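Local coordinates for protein hemoglobin subunit beta (Mustelus griseus, PDB 1GCV) that carries oxygen from the gills to peripheral tissues, as the haem-bearing beta chain of a tetramer of two alpha and two beta chains, at residues 24-29 / 101-106; 66-71 / 121-126; 110-113 / 119-122. One frame throughout, in Å; residues are numbered along the deposited sequence.

How the contacts relate
The three contacts join around the last two long helices of the globin, 93-108 and 114-132. Contact 1 sets helix 20-34 against helix 93-108, and its centre lies about 13 Å from that of contact 3, where the loop between the last two helices folds back. A105 CB of contact 1 lies 3.6 Å from F112 CD2 of contact 3. Contact 2, centred about 18 Å from contact 1, brings 66-71 onto helix 114-132; I101 CD1 and F124 CD1 are 3.7 Å apart between the two. Contacts 2 and 3 share D121 and K122. Contact 2 comes nearest the haem, its V71 side chain about 8 Å away; the side chain of A27 is about 10 Å from the haem.

Contact 1. Residues 24-29 / 101-106; sequences VTQALD and IVELAY
E103 reaches from helix 93-108 to A27 and Q26 of helix 20-34, and its stem and its carboxylate meet very different surroundings. The stem is the close-packed half: CG of E103 lies 3.8 Å from N of A27 and 4.0 Å from its CB, so a methylene rests directly on the backbone. Only a small side chain stands at A27, and the CA atoms of A27 and E103 approach to 6.2 Å. The chain of E103 then bends at chi2 (-58°), which carries its carboxylate past A27 to Q26. This is the packing of the B and G helices of the globin fold, here with a buried acid at the crossing. On the other half, Q26 is exposed, and its extended chain runs at about a right angle to that of E103. NE2 of Q26 donates to OE2 of E103 over 3.3 Å, a long bond with 148° at the hydrogen; OE2 lies in the amide plane, but the donor stands well above the carboxylate plane (59° out of it). A water forms a second bridge, donating to O of Q26 at 2.9 Å and to OE1 of E103 at 2.8 Å. OE1 also forms a salt bridge with R30, one residue past the segment, which probably keeps the carboxylate ionised. With an alanine here the carboxylate is gone, which is likely to leave R30 without its charged mate, NE2 of Q26 and the water each short of an acceptor, and a gap beside A27. CB of Q26 also packs against the carboxylate carbon, 3.7 Å from CD of E103.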
ATOM      1  N   VAL B  24     -10.196  22.794   0.176  1.00 18.95           N
ATOM      2  CA  VAL B  24      -9.068  22.293   0.946  1.00 22.51           C
ATOM      3  C   VAL B  24      -9.300  22.407   2.454  1.00 20.83           C
ATOM      4  O   VAL B  24      -8.823  21.568   3.215  1.00 22.23           O
ATOM      5  CB  VAL B  24      -7.754  23.010   0.543  1.00 26.54           C
ATOM      6  CG1 VAL B  24      -6.617  22.597   1.470  1.00 28.89           C
ATOM      7  CG2 VAL B  24      -7.392  22.647  -0.903  1.00 28.87           C
ATOM      8  N   THR B  25     -10.042  23.425   2.887  1.00 20.17           N
ATOM      9  CA  THR B  25     -10.327  23.600   4.313  1.00 19.47           C
ATOM     10  C   THR B  25     -11.143  22.416   4.802  1.00 20.49           C
ATOM     11  O   THR B  25     -10.864  21.846   5.858  1.00 20.55           O
ATOM     12  CB  THR B  25     -11.148  24.881   4.595  1.00 20.93           C
ATOM     13  OG1 THR B  25     -10.361  26.037   4.283  1.00 22.23           O
ATOM     14  CG2 THR B  25     -11.558  24.939   6.061  1.00 16.22           C
ATOM     15  N   GLN B  26     -12.154  22.053   4.024  1.00 19.13           N
ATOM     16  CA  GLN B  26     -13.017  20.937   4.368  1.00 21.84           C
ATOM     17  C   GLN B  26     -12.289  19.601   4.228  1.00 21.61           C
ATOM     18  O   GLN B  26     -12.599  18.638   4.931  1.00 21.03           O
ATOM     19  CB  GLN B  26     -14.266  20.964   3.490  1.00 23.30           C
ATOM     20  CG  GLN B  26     -15.293  21.990   3.966  1.00 30.55           C
ATOM     21  CD  GLN B  26     -16.228  22.449   2.867  1.00 33.82           C
ATOM     22  OE1 GLN B  26     -16.644  23.605   2.835  1.00 39.41           O
ATOM     23  NE2 GLN B  26     -16.564  21.544   1.958  1.00 39.12           N
ATOM     24  N   ALA B  27     -11.310  19.552   3.330  1.00 21.46           N
ATOM     25  CA  ALA B  27     -10.542  18.333   3.108  1.00 19.39           C
ATOM     26  C   ALA B  27      -9.639  18.066   4.300  1.00 17.76           C
ATOM     27  O   ALA B  27      -9.434  16.914   4.682  1.00 18.17           O
ATOM     28  CB  ALA B  27      -9.710  18.453   1.833  1.00 17.44           C
ATOM     29  N   LEU B  28      -9.102  19.136   4.882  1.00 16.23           N
ATOM     30  CA  LEU B  28      -8.229  19.013   6.044  1.00 17.60           C
ATOM     31  C   LEU B  28      -9.040  18.508   7.231  1.00 17.49           C
ATOM     32  O   LEU B  28      -8.625  17.587   7.932  1.00 18.51           O
ATOM     33  CB  LEU B  28      -7.594  20.366   6.378  1.00 17.57           C
ATOM     34  CG  LEU B  28      -6.285  20.651   5.639  1.00 21.25           C
ATOM     35  CD1 LEU B  28      -5.973  22.126   5.721  1.00 23.32           C
ATOM     36  CD2 LEU B  28      -5.153  19.833   6.238  1.00 20.12           C
ATOM     37  N   ASP B  29     -10.202  19.114   7.451  1.00 17.88           N
ATOM     38  CA  ASP B  29     -11.078  18.718   8.547  1.00 22.53           C
ATOM     39  C   ASP B  29     -11.542  17.265   8.366  1.00 22.93           C
ATOM     40  O   ASP B  29     -11.653  16.510   9.335  1.00 23.47           O
ATOM     41  CB  ASP B  29     -12.292  19.652   8.616  1.00 25.67           C
ATOM     42  CG  ASP B  29     -11.956  21.013   9.222  1.00 35.68           C
ATOM     43  OD1 ASP B  29     -10.983  21.119  10.007  1.00 37.93           O
ATOM     44  OD2 ASP B  29     -12.673  21.987   8.912  1.00 42.51           O
ATOM     45  N   ILE B 101      -9.995  14.928  -3.109  1.00 14.28           N
ATOM     46  CA  ILE B 101     -10.742  14.309  -4.190  1.00 15.09           C
ATOM     47  C   ILE B 101     -12.177  14.025  -3.728  1.00 16.56           C
ATOM     48  O   ILE B 101     -13.124  14.177  -4.505  1.00 18.03           O
ATOM     49  CB  ILE B 101     -10.047  13.014  -4.682  1.00 15.20           C
ATOM     50  CG1 ILE B 101      -9.006  13.375  -5.745  1.00 15.40           C
ATOM     51  CG2 ILE B 101     -11.065  12.040  -5.276  1.00 12.98           C
ATOM     52  CD1 ILE B 101      -7.913  12.356  -5.910  1.00 18.72           C
ATOM     53  N   VAL B 102     -12.348  13.635  -2.465  1.00 14.29           N
ATOM     54  CA  VAL B 102     -13.688  13.363  -1.948  1.00 12.54           C
ATOM     55  C   VAL B 102     -14.505  14.659  -1.916  1.00 14.73           C
ATOM     56  O   VAL B 102     -15.700  14.659  -2.225  1.00 15.91           O
ATOM     57  CB  VAL B 102     -13.637  12.766  -0.526  1.00 12.24           C
ATOM     58  CG1 VAL B 102     -15.004  12.854   0.128  1.00 11.95           C
ATOM     59  CG2 VAL B 102     -13.178  11.319  -0.591  1.00 13.60           C
ATOM     60  N   GLU B 103     -13.857  15.760  -1.534  1.00 16.85           N
ATOM     61  CA  GLU B 103     -14.520  17.067  -1.482  1.00 18.78           C
ATOM     62  C   GLU B 103     -14.837  17.560  -2.895  1.00 18.64           C
ATOM     63  O   GLU B 103     -15.871  18.182  -3.112  1.00 20.59           O
ATOM     64  CB  GLU B 103     -13.647  18.110  -0.767  1.00 17.46           C
ATOM     65  CG  GLU B 103     -13.498  17.912   0.741  1.00 16.76           C
ATOM     66  CD  GLU B 103     -14.819  17.916   1.467  1.00 17.59           C
ATOM     67  OE1 GLU B 103     -14.894  17.328   2.562  1.00 20.65           O
ATOM     68  OE2 GLU B 103     -15.782  18.507   0.943  1.00 21.31           O
ATOM     69  N   LEU B 104     -13.950  17.301  -3.855  1.00 17.25           N
ATOM     70  CA  LEU B 104     -14.212  17.717  -5.233  1.00 18.98           C
ATOM     71  C   LEU B 104     -15.400  16.918  -5.766  1.00 20.92           C
ATOM     72  O   LEU B 104     -16.243  17.453  -6.489  1.00 22.56           O
ATOM     73  CB  LEU B 104     -12.992  17.472  -6.122  1.00 17.24           C
ATOM     74  CG  LEU B 104     -11.924  18.567  -6.141  1.00 22.85           C
ATOM     75  CD1 LEU B 104     -10.805  18.134  -7.056  1.00 21.10           C
ATOM     76  CD2 LEU B 104     -12.516  19.893  -6.620  1.00 26.76           C
ATOM     77  N   ALA B 105     -15.457  15.636  -5.398  1.00 18.67           N
ATOM     78  CA  ALA B 105     -16.535  14.742  -5.814  1.00 19.65           C
ATOM     79  C   ALA B 105     -17.855  15.194  -5.205  1.00 18.48           C
ATOM     80  O   ALA B 105     -18.891  15.221  -5.870  1.00 17.35           O
ATOM     81  CB  ALA B 105     -16.230  13.310  -5.377  1.00 17.34           C
ATOM     82  N   TYR B 106     -17.803  15.547  -3.928  1.00 19.21           N
ATOM     83  CA  TYR B 106     -18.978  16.006  -3.217  1.00 23.07           C
ATOM     84  C   TYR B 106     -19.480  17.344  -3.757  1.00 23.91           C
ATOM     85  O   TYR B 106     -20.677  17.629  -3.736  1.00 23.38           O
ATOM     86  CB  TYR B 106     -18.661  16.150  -1.737  1.00 25.12           C
ATOM     87  CG  TYR B 106     -19.882  16.446  -0.917  1.00 30.23           C
ATOM     88  CD1 TYR B 106     -20.908  15.510  -0.804  1.00 29.46           C
ATOM     89  CD2 TYR B 106     -20.018  17.662  -0.258  1.00 31.94           C
ATOM     90  CE1 TYR B 106     -22.034  15.775  -0.055  1.00 35.17           C
ATOM     91  CE2 TYR B 106     -21.141  17.940   0.494  1.00 38.35           C
ATOM     92  CZ  TYR B 106     -22.145  16.992   0.592  1.00 39.96           C
ATOM     93  OH  TYR B 106     -23.260  17.261   1.352  1.00 48.88           O
TER
HETATM   94  O   HOH W   1     -15.411  17.891   5.220  1.00 29.45           O

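Contact 2. Residues 66-71 / 121-126; sequences KHMDDV and DKFFEV
The CA atoms of M68 and F123 lie 8.9 Å apart, and those of V71 and V126 7.6 Å, as the turn before helix 71-74 runs beside helix 114-132. The bend is a type I turn from H67 to D70, closed by a hydrogen bond of 2.9 Å from N of D70 to O of H67. M68 meets the ring with two carbons: CG lies 3.9 Å from CE1 of F123, and CE lies 4.0 Å from CD1. Its chi1 of -113° falls away from any staggered position, and a bend at chi3 returns the methyl to the ring. The sulfur makes an oblique Met-aromatic contact, SD being 5.4 Å from the ring centroid and 54° off its normal. With chi1 at -178° the F123 ring reaches out to M68, whose chain it crosses at about a right angle. Three residues further along each segment, CB of V71 approaches CG1 of V126 at 4.2 Å. The contact across the segments is wholly apolar; I11 of helix 5-17 touches both M68 and F123, and O of M68 accepts a bond from NE1 of W3. Such seating of the EF corner on the H helix belongs to the globin fold.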
ATOM      1  N   LYS B  66       0.868  26.198 -12.268  1.00 34.57           N
ATOM      2  CA  LYS B  66       1.507  27.115 -13.221  1.00 37.60           C
ATOM      3  C   LYS B  66       2.804  26.566 -13.827  1.00 38.86           C
ATOM      4  O   LYS B  66       3.197  26.949 -14.933  1.00 41.12           O
ATOM      5  CB  LYS B  66       1.781  28.464 -12.545  1.00 38.33           C
ATOM      6  CG  LYS B  66       0.558  29.376 -12.499  1.00 44.94           C
ATOM      7  CD  LYS B  66       0.740  30.526 -11.515  1.00 54.75           C
ATOM      8  CE  LYS B  66       1.195  31.808 -12.222  1.00 62.41           C
ATOM      9  NZ  LYS B  66       0.546  33.049 -11.684  1.00 64.77           N
ATOM     10  N   HIS B  67       3.467  25.673 -13.098  1.00 37.65           N
ATOM     11  CA  HIS B  67       4.705  25.050 -13.559  1.00 32.54           C
ATOM     12  C   HIS B  67       4.485  23.542 -13.514  1.00 30.41           C
ATOM     13  O   HIS B  67       5.314  22.805 -12.991  1.00 30.01           O
ATOM     14  CB  HIS B  67       5.863  25.417 -12.633  1.00 33.56           C
ATOM     15  CG  HIS B  67       5.949  26.877 -12.316  1.00 37.95           C
ATOM     16  ND1 HIS B  67       6.990  27.670 -12.747  1.00 40.98           N
ATOM     17  CD2 HIS B  67       5.129  27.685 -11.604  1.00 38.93           C
ATOM     18  CE1 HIS B  67       6.807  28.905 -12.314  1.00 41.13           C
ATOM     19  NE2 HIS B  67       5.685  28.941 -11.618  1.00 40.97           N
ATOM     20  N   MET B  68       3.362  23.097 -14.071  1.00 28.99           N
ATOM     21  CA  MET B  68       2.981  21.684 -14.077  1.00 29.76           C
ATOM     22  C   MET B  68       4.013  20.709 -14.644  1.00 31.19           C
ATOM     23  O   MET B  68       3.976  19.515 -14.335  1.00 27.75           O
ATOM     24  CB  MET B  68       1.655  21.506 -14.826  1.00 30.10           C
ATOM     25  CG  MET B  68       0.492  21.072 -13.944  1.00 33.36           C
ATOM     26  SD  MET B  68      -1.090  21.241 -14.785  1.00 37.46           S
ATOM     27  CE  MET B  68      -1.638  19.560 -14.831  1.00 32.25           C
ATOM     28  N   ASP B  69       4.933  21.201 -15.465  1.00 31.31           N
ATOM     29  CA  ASP B  69       5.937  20.321 -16.045  1.00 34.21           C
ATOM     30  C   ASP B  69       7.224  20.275 -15.240  1.00 35.77           C
ATOM     31  O   ASP B  69       8.130  19.505 -15.558  1.00 38.64           O
ATOM     32  CB  ASP B  69       6.231  20.729 -17.486  1.00 34.58           C
ATOM     33  CG  ASP B  69       5.264  20.101 -18.470  1.00 34.88           C
ATOM     34  OD1 ASP B  69       5.145  18.851 -18.486  1.00 33.31           O
ATOM     35  OD2 ASP B  69       4.622  20.863 -19.223  1.00 32.97           O
ATOM     36  N   ASP B  70       7.308  21.104 -14.204  1.00 36.41           N
ATOM     37  CA  ASP B  70       8.483  21.119 -13.339  1.00 41.30           C
ATOM     38  C   ASP B  70       8.064  21.226 -11.869  1.00 36.51           C
ATOM     39  O   ASP B  70       8.581  22.072 -11.136  1.00 37.32           O
ATOM     40  CB  ASP B  70       9.438  22.288 -13.681  1.00 48.97           C
ATOM     41  CG  ASP B  70       9.012  23.072 -14.915  1.00 56.13           C
ATOM     42  OD1 ASP B  70       8.327  24.112 -14.753  1.00 57.99           O
ATOM     43  OD2 ASP B  70       9.377  22.655 -16.041  1.00 57.49           O
ATOM     44  N   VAL B  71       7.132  20.375 -11.440  1.00 31.33           N
ATOM     45  CA  VAL B  71       6.669  20.410 -10.053  1.00 26.51           C
ATOM     46  C   VAL B  71       7.756  19.913  -9.095  1.00 24.06           C
ATOM     47  O   VAL B  71       7.847  20.379  -7.963  1.00 24.41           O
ATOM     48  CB  VAL B  71       5.363  19.581  -9.858  1.00 23.71           C
ATOM     49  CG1 VAL B  71       4.979  19.554  -8.383  1.00 23.54           C
ATOM     50  CG2 VAL B  71       4.223  20.201 -10.663  1.00 19.04           C
ATOM     51  N   ASP B 121      -6.452  12.424  -9.844  1.00 15.55           N
ATOM     52  CA  ASP B 121      -5.652  11.385  -9.208  1.00 15.84           C
ATOM     53  C   ASP B 121      -4.231  11.498  -9.743  1.00 14.76           C
ATOM     54  O   ASP B 121      -3.257  11.423  -8.998  1.00 15.95           O
ATOM     55  CB  ASP B 121      -6.227  10.009  -9.554  1.00 17.93           C
ATOM     56  CG  ASP B 121      -5.506   8.881  -8.852  1.00 19.95           C
ATOM     57  OD1 ASP B 121      -4.671   8.219  -9.493  1.00 27.15           O
ATOM     58  OD2 ASP B 121      -5.777   8.652  -7.657  1.00 25.82           O
ATOM     59  N   LYS B 122      -4.133  11.684 -11.054  1.00 14.97           N
ATOM     60  CA  LYS B 122      -2.855  11.812 -11.734  1.00 15.32           C
ATOM     61  C   LYS B 122      -2.124  13.045 -11.244  1.00 14.18           C
ATOM     62  O   LYS B 122      -0.928  13.001 -10.964  1.00 17.16           O
ATOM     63  CB  LYS B 122      -3.085  11.912 -13.240  1.00 13.36           C
ATOM     64  CG  LYS B 122      -1.819  11.976 -14.052  1.00 19.39           C
ATOM     65  CD  LYS B 122      -2.138  12.295 -15.500  1.00 19.05           C
ATOM     66  CE  LYS B 122      -1.069  11.754 -16.424  1.00 25.44           C
ATOM     67  NZ  LYS B 122      -0.926  12.599 -17.636  1.00 21.81           N
ATOM     68  N   PHE B 123      -2.848  14.153 -11.133  1.00 14.68           N
ATOM     69  CA  PHE B 123      -2.243  15.388 -10.666  1.00 14.31           C
ATOM     70  C   PHE B 123      -1.724  15.259  -9.240  1.00 15.72           C
ATOM     71  O   PHE B 123      -0.605  15.679  -8.951  1.00 16.58           O
ATOM     72  CB  PHE B 123      -3.242  16.543 -10.738  1.00 15.38           C
ATOM     73  CG  PHE B 123      -2.666  17.866 -10.305  1.00 19.51           C
ATOM     74  CD1 PHE B 123      -1.615  18.446 -11.013  1.00 20.27           C
ATOM     75  CD2 PHE B 123      -3.162  18.523  -9.183  1.00 18.40           C
ATOM     76  CE1 PHE B 123      -1.064  19.660 -10.609  1.00 21.07           C
ATOM     77  CE2 PHE B 123      -2.617  19.741  -8.772  1.00 20.55           C
ATOM     78  CZ  PHE B 123      -1.566  20.309  -9.488  1.00 20.08           C
ATOM     79  N   PHE B 124      -2.523  14.680  -8.345  1.00 14.37           N
ATOM     80  CA  PHE B 124      -2.098  14.538  -6.955  1.00 16.19           C
ATOM     81  C   PHE B 124      -0.970  13.544  -6.782  1.00 17.29           C
ATOM     82  O   PHE B 124      -0.194  13.624  -5.833  1.00 19.50           O
ATOM     83  CB  PHE B 124      -3.292  14.176  -6.079  1.00 11.37           C
ATOM     84  CG  PHE B 124      -4.184  15.338  -5.821  1.00 14.15           C
ATOM     85  CD1 PHE B 124      -5.554  15.235  -5.987  1.00 16.48           C
ATOM     86  CD2 PHE B 124      -3.638  16.572  -5.482  1.00 14.71           C
ATOM     87  CE1 PHE B 124      -6.374  16.346  -5.824  1.00 16.42           C
ATOM     88  CE2 PHE B 124      -4.448  17.684  -5.318  1.00 17.58           C
ATOM     89  CZ  PHE B 124      -5.822  17.569  -5.492  1.00 15.51           C
ATOM     90  N   GLU B 125      -0.879  12.608  -7.714  1.00 19.49           N
ATOM     91  CA  GLU B 125       0.182  11.617  -7.688  1.00 22.44           C
ATOM     92  C   GLU B 125       1.499  12.342  -8.003  1.00 23.60           C
ATOM     93  O   GLU B 125       2.529  12.060  -7.393  1.00 21.71           O
ATOM     94  CB  GLU B 125      -0.102  10.554  -8.739  1.00 25.43           C
ATOM     95  CG  GLU B 125       0.276   9.155  -8.352  1.00 38.71           C
ATOM     96  CD  GLU B 125       0.442   8.276  -9.575  1.00 46.55           C
ATOM     97  OE1 GLU B 125      -0.544   8.134 -10.336  1.00 50.59           O
ATOM     98  OE2 GLU B 125       1.555   7.739  -9.784  1.00 49.42           O
ATOM     99  N   VAL B 126       1.452  13.282  -8.950  1.00 20.51           N
ATOM    100  CA  VAL B 126       2.635  14.055  -9.341  1.00 20.95           C
ATOM    101  C   VAL B 126       3.068  14.979  -8.202  1.00 19.86           C
ATOM    102  O   VAL B 126       4.263  15.175  -7.968  1.00 21.79           O
ATOM    103  CB  VAL B 126       2.359  14.917 -10.617  1.00 21.58           C
ATOM    104  CG1 VAL B 126       3.439  15.985 -10.787  1.00 21.51           C
ATOM    105  CG2 VAL B 126       2.301  14.027 -11.841  1.00 20.01           C
TER

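Contact 3. Residues 110-113 / 119-122; sequences DCFT and IWDK
NE1 of W120 gives its hydrogen bond to OE1 of E10 on helix 5-17, and the neighbouring carbon of the same five-membered ring, CD1, is the atom that meets F112. The approach is made by one corner of the phenyl ring: CE1 of F112 lies 3.7 Å from CD1 of W120, while CZ of F112 is slightly farther from that carbon, at 4.1 Å. CE1 also comes within 4.2 Å of NE1. The two side chains cross at about a right angle, yet their ring planes are inclined by 36°, with the phenyl and five-ring centroids 5.7 Å apart. The pair is therefore oblique, neither stacked nor edge-to-face. Since the CA atoms are 10.0 Å apart, the side chains alone span the gap. A chi1 of -160° places CG of F112 opposite the backbone N and turns the ring toward W120. Its backbone is the centre of an inverse gamma turn, with a weak bond of 3.1 Å from N of T113 to O of C111. T113, which closes the turn, is also the N-cap of helix 114-132. The arrangement is the GH corner of the globin fold, where L104 of the preceding helix touches both aromatic rings. O of F112 faces outward to the assembly and accepts a hydrogen bond from NH2 of R31 of a neighbouring subunit, so one residue serves the core with its ring and the subunit interface with its carbonyl. With its N-H already engaged, the indole is probably held against turning, and what it offers F112 is dispersion and shape rather than a polar bond.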
ATOM      1  N   ASP B 110     -22.450  14.472  -9.915  1.00 30.65           N
ATOM      2  CA  ASP B 110     -22.412  13.691 -11.151  1.00 31.83           C
ATOM      3  C   ASP B 110     -21.489  14.255 -12.228  1.00 29.70           C
ATOM      4  O   ASP B 110     -21.287  13.629 -13.264  1.00 29.26           O
ATOM      5  CB  ASP B 110     -23.825  13.508 -11.713  1.00 35.58           C
ATOM      6  CG  ASP B 110     -24.502  14.821 -12.037  1.00 42.24           C
ATOM      7  OD1 ASP B 110     -24.342  15.788 -11.265  1.00 45.97           O
ATOM      8  OD2 ASP B 110     -25.204  14.884 -13.068  1.00 48.85           O
ATOM      9  N   CYS B 111     -20.919  15.429 -11.985  1.00 28.91           N
ATOM     10  CA  CYS B 111     -20.008  16.028 -12.952  1.00 27.06           C
ATOM     11  C   CYS B 111     -18.585  15.544 -12.707  1.00 26.86           C
ATOM     12  O   CYS B 111     -17.702  15.728 -13.555  1.00 23.20           O
ATOM     13  CB  CYS B 111     -20.061  17.549 -12.868  1.00 31.09           C
ATOM     14  SG  CYS B 111     -21.331  18.246 -13.928  1.00 38.64           S
ATOM     15  N   PHE B 112     -18.365  14.935 -11.543  1.00 19.65           N
ATOM     16  CA  PHE B 112     -17.057  14.396 -11.206  1.00 20.42           C
ATOM     17  C   PHE B 112     -17.052  12.949 -11.684  1.00 22.43           C
ATOM     18  O   PHE B 112     -17.221  12.012 -10.897  1.00 22.18           O
ATOM     19  CB  PHE B 112     -16.808  14.446  -9.699  1.00 20.17           C
ATOM     20  CG  PHE B 112     -15.350  14.357  -9.327  1.00 18.86           C
ATOM     21  CD1 PHE B 112     -14.469  15.386  -9.660  1.00 18.41           C
ATOM     22  CD2 PHE B 112     -14.856  13.244  -8.651  1.00 18.28           C
ATOM     23  CE1 PHE B 112     -13.113  15.312  -9.326  1.00 17.34           C
ATOM     24  CE2 PHE B 112     -13.499  13.156  -8.310  1.00 16.96           C
ATOM     25  CZ  PHE B 112     -12.626  14.193  -8.648  1.00 17.64           C
ATOM     26  N   THR B 113     -16.855  12.788 -12.987  1.00 20.69           N
ATOM     27  CA  THR B 113     -16.844  11.485 -13.638  1.00 21.41           C
ATOM     28  C   THR B 113     -15.557  10.702 -13.399  1.00 20.06           C
ATOM     29  O   THR B 113     -14.546  11.270 -12.985  1.00 19.58           O
ATOM     30  CB  THR B 113     -17.022  11.649 -15.158  1.00 23.39           C
ATOM     31  OG1 THR B 113     -15.859  12.280 -15.714  1.00 22.20           O
ATOM     32  CG2 THR B 113     -18.240  12.501 -15.456  1.00 26.73           C
ATOM     33  N   ILE B 119      -7.967  12.373 -13.821  1.00 15.21           N
ATOM     34  CA  ILE B 119      -7.083  13.507 -14.059  1.00 14.57           C
ATOM     35  C   ILE B 119      -6.547  14.059 -12.734  1.00 16.30           C
ATOM     36  O   ILE B 119      -5.360  14.355 -12.605  1.00 16.59           O
ATOM     37  CB  ILE B 119      -7.818  14.634 -14.818  1.00 15.49           C
ATOM     38  CG1 ILE B 119      -8.243  14.136 -16.200  1.00 14.55           C
ATOM     39  CG2 ILE B 119      -6.913  15.855 -14.956  1.00 14.76           C
ATOM     40  CD1 ILE B 119      -9.126  15.109 -16.962  1.00 11.45           C
ATOM     41  N   TRP B 120      -7.431  14.191 -11.751  1.00 16.53           N
ATOM     42  CA  TRP B 120      -7.050  14.694 -10.439  1.00 15.37           C
ATOM     43  C   TRP B 120      -6.154  13.708  -9.702  1.00 14.73           C
ATOM     44  O   TRP B 120      -5.212  14.099  -9.017  1.00 15.45           O
ATOM     45  CB  TRP B 120      -8.304  14.982  -9.627  1.00 15.96           C
ATOM     46  CG  TRP B 120      -8.926  16.248 -10.070  1.00 16.64           C
ATOM     47  CD1 TRP B 120      -9.979  16.394 -10.930  1.00 17.57           C
ATOM     48  CD2 TRP B 120      -8.491  17.565  -9.738  1.00 20.22           C
ATOM     49  NE1 TRP B 120     -10.222  17.727 -11.155  1.00 16.41           N
ATOM     50  CE2 TRP B 120      -9.322  18.468 -10.435  1.00 19.55           C
ATOM     51  CE3 TRP B 120      -7.473  18.073  -8.918  1.00 18.73           C
ATOM     52  CZ2 TRP B 120      -9.169  19.855 -10.336  1.00 22.57           C
ATOM     53  CZ3 TRP B 120      -7.321  19.451  -8.820  1.00 21.59           C
ATOM     54  CH2 TRP B 120      -8.166  20.325  -9.526  1.00 22.41           C
ATOM     55  N   ASP B 121      -6.452  12.424  -9.844  1.00 15.55           N
ATOM     56  CA  ASP B 121      -5.652  11.385  -9.208  1.00 15.84           C
ATOM     57  C   ASP B 121      -4.231  11.498  -9.743  1.00 14.76           C
ATOM     58  O   ASP B 121      -3.257  11.423  -8.998  1.00 15.95           O
ATOM     59  CB  ASP B 121      -6.227  10.009  -9.554  1.00 17.93           C
ATOM     60  CG  ASP B 121      -5.506   8.881  -8.852  1.00 19.95           C
ATOM     61  OD1 ASP B 121      -4.671   8.219  -9.493  1.00 27.15           O
ATOM     62  OD2 ASP B 121      -5.777   8.652  -7.657  1.00 25.82           O
ATOM     63  N   LYS B 122      -4.133  11.684 -11.054  1.00 14.97           N
ATOM     64  CA  LYS B 122      -2.855  11.812 -11.734  1.00 15.32           C
ATOM     65  C   LYS B 122      -2.124  13.045 -11.244  1.00 14.18           C
ATOM     66  O   LYS B 122      -0.928  13.001 -10.964  1.00 17.16           O
ATOM     67  CB  LYS B 122      -3.085  11.912 -13.240  1.00 13.36           C
ATOM     68  CG  LYS B 122      -1.819  11.976 -14.052  1.00 19.39           C
ATOM     69  CD  LYS B 122      -2.138  12.295 -15.500  1.00 19.05           C
ATOM     70  CE  LYS B 122      -1.069  11.754 -16.424  1.00 25.44           C
ATOM     71  NZ  LYS B 122      -0.926  12.599 -17.636  1.00 21.81           N
TER